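Local coordinates for hypothetical protein (Pseudomonas aeruginosa, PDB 4F98) that is of unknown function, belongs to the DUF2790 family and probably carries an export signal in its natural form, at residues D24-H30 / T44-H50. Residues are numbered along the deposited sequence; the frame is centred on the assembly and turned at random.
Sequences DVKNVLH and TVVYEDH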
loop_
_atom_site.group_PDB
_atom_site.type_symbol
_atom_site.label_atom_id
_atom_site.label_comp_id
_atom_site.label_asym_id
_atom_site.label_seq_id
_atom_site.Cartn_x
_atom_site.Cartn_y
_atom_site.Cartn_z
ATOM N N ASP A 24 3.196 9.944 13.243
ATOM C CA ASP A 24 3.962 11.158 13.116
ATOM C C ASP A 24 5.113 10.854 12.155
ATOM O O ASP A 24 6.172 10.387 12.579
ATOM C CB ASP A 24 4.488 11.626 14.468
ATOM C CG ASP A 24 5.331 12.902 14.342
ATOM O OD1 ASP A 24 5.018 13.753 13.476
ATOM O OD2 ASP A 24 6.306 13.034 15.081
ATOM N N VAL A 25 4.876 11.071 10.864
ATOM C CA VAL A 25 5.843 10.773 9.810
ATOM C C VAL A 25 6.470 12.059 9.297
ATOM O O VAL A 25 5.815 12.852 8.625
ATOM C CB VAL A 25 5.186 10.000 8.633
ATOM C CG1 VAL A 25 6.230 9.696 7.545
ATOM C CG2 VAL A 25 4.503 8.708 9.134
ATOM N N LYS A 26 7.749 12.256 9.606
ATOM C CA LYS A 26 8.508 13.357 9.024
ATOM C C LYS A 26 9.125 12.919 7.700
ATOM O O LYS A 26 8.977 13.592 6.690
ATOM C CB LYS A 26 9.604 13.823 9.959
ATOM C CG LYS A 26 10.330 15.069 9.476
ATOM C CD LYS A 26 11.379 15.493 10.470
ATOM C CE LYS A 26 12.134 16.725 9.997
ATOM N NZ LYS A 26 13.177 17.142 10.975
ATOM N N ASN A 27 9.857 11.805 7.730
ATOM C CA ASN A 27 10.522 11.260 6.557
ATOM C C ASN A 27 10.361 9.749 6.489
ATOM O O ASN A 27 10.402 9.083 7.493
ATOM C CB ASN A 27 12.023 11.596 6.569
ATOM C CG ASN A 27 12.299 13.064 6.312
ATOM O OD1 ASN A 27 11.871 13.616 5.298
ATOM N ND2 ASN A 27 13.027 13.697 7.221
ATOM N N VAL A 28 10.214 9.240 5.284
ATOM C CA VAL A 28 10.224 7.809 5.006
ATOM C C VAL A 28 11.644 7.488 4.542
ATOM O O VAL A 28 12.113 7.991 3.517
ATOM C CB VAL A 28 9.168 7.426 3.941
ATOM C CG1 VAL A 28 9.243 5.927 3.617
ATOM C CG2 VAL A 28 7.758 7.830 4.398
ATOM N N LEU A 29 12.339 6.659 5.312
ATOM C CA LEU A 29 13.737 6.319 4.999
ATOM C C LEU A 29 13.906 5.047 4.198
ATOM O O LEU A 29 14.880 4.910 3.461
ATOM C CB LEU A 29 14.550 6.228 6.285
ATOM C CG LEU A 29 14.574 7.480 7.195
ATOM C CD1 LEU A 29 15.611 7.275 8.274
ATOM C CD2 LEU A 29 14.800 8.763 6.436
ATOM N N HIS A 30 12.973 4.111 4.335
ATOM C CA HIS A 30 13.015 2.857 3.605
ATOM C C HIS A 30 11.604 2.388 3.360
ATOM O O HIS A 30 10.748 2.499 4.231
ATOM C CB HIS A 30 13.739 1.762 4.412
ATOM C CG HIS A 30 13.628 0.406 3.789
ATOM N ND1 HIS A 30 12.763 -0.554 4.249
ATOM C CD2 HIS A 30 14.211 -0.115 2.687
ATOM C CE1 HIS A 30 12.834 -1.615 3.469
ATOM N NE2 HIS A 30 13.712 -1.379 2.513
ATOM N N THR A 44 7.728 -3.505 4.277
ATOM C CA THR A 44 8.379 -2.967 5.450
ATOM C C THR A 44 8.706 -1.510 5.197
ATOM O O THR A 44 9.225 -1.172 4.134
ATOM C CB THR A 44 9.647 -3.739 5.766
ATOM O OG1 THR A 44 9.290 -5.112 5.949
ATOM C CG2 THR A 44 10.328 -3.201 7.025
ATOM N N VAL A 45 8.395 -0.667 6.163
ATOM C CA VAL A 45 8.705 0.749 6.153
ATOM C C VAL A 45 9.566 1.104 7.362
ATOM O O VAL A 45 9.305 0.633 8.463
ATOM C CB VAL A 45 7.424 1.616 6.130
ATOM C CG1 VAL A 45 7.745 3.106 6.382
ATOM C CG2 VAL A 45 6.677 1.420 4.811
ATOM N N VAL A 46 10.621 1.896 7.140
ATOM C CA VAL A 46 11.304 2.599 8.217
ATOM C C VAL A 46 11.047 4.082 8.015
ATOM O O VAL A 46 11.324 4.619 6.945
ATOM C CB VAL A 46 12.797 2.298 8.293
ATOM C CG1 VAL A 46 13.472 3.104 9.440
ATOM C CG2 VAL A 46 13.009 0.783 8.422
ATOM N N TYR A 47 10.507 4.735 9.034
ATOM C CA TYR A 47 10.238 6.171 8.989
ATOM C C TYR A 47 10.831 6.873 10.213
ATOM O O TYR A 47 11.060 6.262 11.252
ATOM C CB TYR A 47 8.720 6.457 8.796
ATOM C CG TYR A 47 7.862 6.252 10.004
ATOM C CD1 TYR A 47 7.675 7.278 10.930
ATOM C CD2 TYR A 47 7.249 5.025 10.238
ATOM C CE1 TYR A 47 6.903 7.081 12.064
ATOM C CE2 TYR A 47 6.456 4.825 11.385
ATOM C CZ TYR A 47 6.304 5.846 12.294
ATOM O OH TYR A 47 5.551 5.669 13.422
ATOM N N GLU A 48 11.027 8.176 10.055
ATOM C CA GLU A 48 11.544 9.084 11.080
ATOM C C GLU A 48 10.398 9.969 11.521
ATOM O O GLU A 48 9.699 10.533 10.664
ATOM C CB GLU A 48 12.660 9.938 10.477
ATOM C CG GLU A 48 13.250 10.994 11.398
ATOM C CD GLU A 48 14.071 12.034 10.683
ATOM O OE1 GLU A 48 14.090 12.066 9.434
ATOM O OE2 GLU A 48 14.712 12.843 11.398
ATOM N N ASP A 49 10.224 10.110 12.830
ATOM C CA ASP A 49 9.214 11.011 13.367
ATOM C C ASP A 49 9.785 12.417 13.598
ATOM O O ASP A 49 10.972 12.645 13.410
ATOM C CB ASP A 49 8.524 10.413 14.604
ATOM C CG ASP A 49 9.404 10.290 15.824
ATOM O OD1 ASP A 49 10.366 11.068 16.002
ATOM O OD2 ASP A 49 9.069 9.417 16.662
ATOM N N HIS A 50 8.940 13.364 14.000
ATOM C CA HIS A 50 9.408 14.751 14.175
ATOM C C HIS A 50 10.359 14.930 15.362
ATOM O O HIS A 50 11.137 15.888 15.365
ATOM C CB HIS A 50 8.236 15.757 14.153
ATOM C CG HIS A 50 7.692 15.998 12.769
ATOM N ND1 HIS A 50 6.613 15.310 12.251
ATOM C CD2 HIS A 50 8.120 16.819 11.776
ATOM C CE1 HIS A 50 6.382 15.718 11.017
ATOM N NE2 HIS A 50 7.283 16.630 10.702
HETATM O O HOH W 1 4.593 7.880 14.845
HETATM O O HOH W 2 13.265 14.408 13.061
HETATM O O HOH W 3 11.601 17.734 13.118
HETATM O O HOH W 4 15.200 15.317 10.406
#
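Asn27 and Glu48 pair across two antiparallel strands of a beta hairpin that carries two classic beta bulges. The evidence is bifurcation: Glu48 O accepts from Lys26 N (2.8 Å) and Asn27 N (3.2 Å), and Val46 O likewise from Leu29 N and His30 N. Between them, Val28 and Tyr47 form a non-hydrogen-bonded pair on the close-packed face. Here Val25 CG2 sits over the Tyr47 ring, 4.2 Å from its centroid and displaced toward the rim. The ring's position follows from chi1 of 75°, which sets CG between the backbone N and carbonyl carbon; His55 of strand 54-62 also stacks on this ring. Trp62 of the second subunit packs on Val25 and Val45, so this face borders the dimer interface. The solvent side lies at Lys26, Glu48 and His50, where waters link Lys26 NZ to Glu48 OE2 and to His50 O; NZ and OE2, 4.6 Å apart, are too distant for a salt bridge. Asn27 ND2 reaches Glu48 OE1 at 2.9 Å, within its own amide plane but well above the carboxylate plane. Lys26 CB covers one face of the His50 ring, 3.7 Å from the centroid. Asp24 grips His50 twice: His50 N donates to OD2, and His50 ND1 makes a nearly straight 2.5 Å bond to the syn side of OD1, in the imidazole plane but tilted 23° from the carboxylate plane.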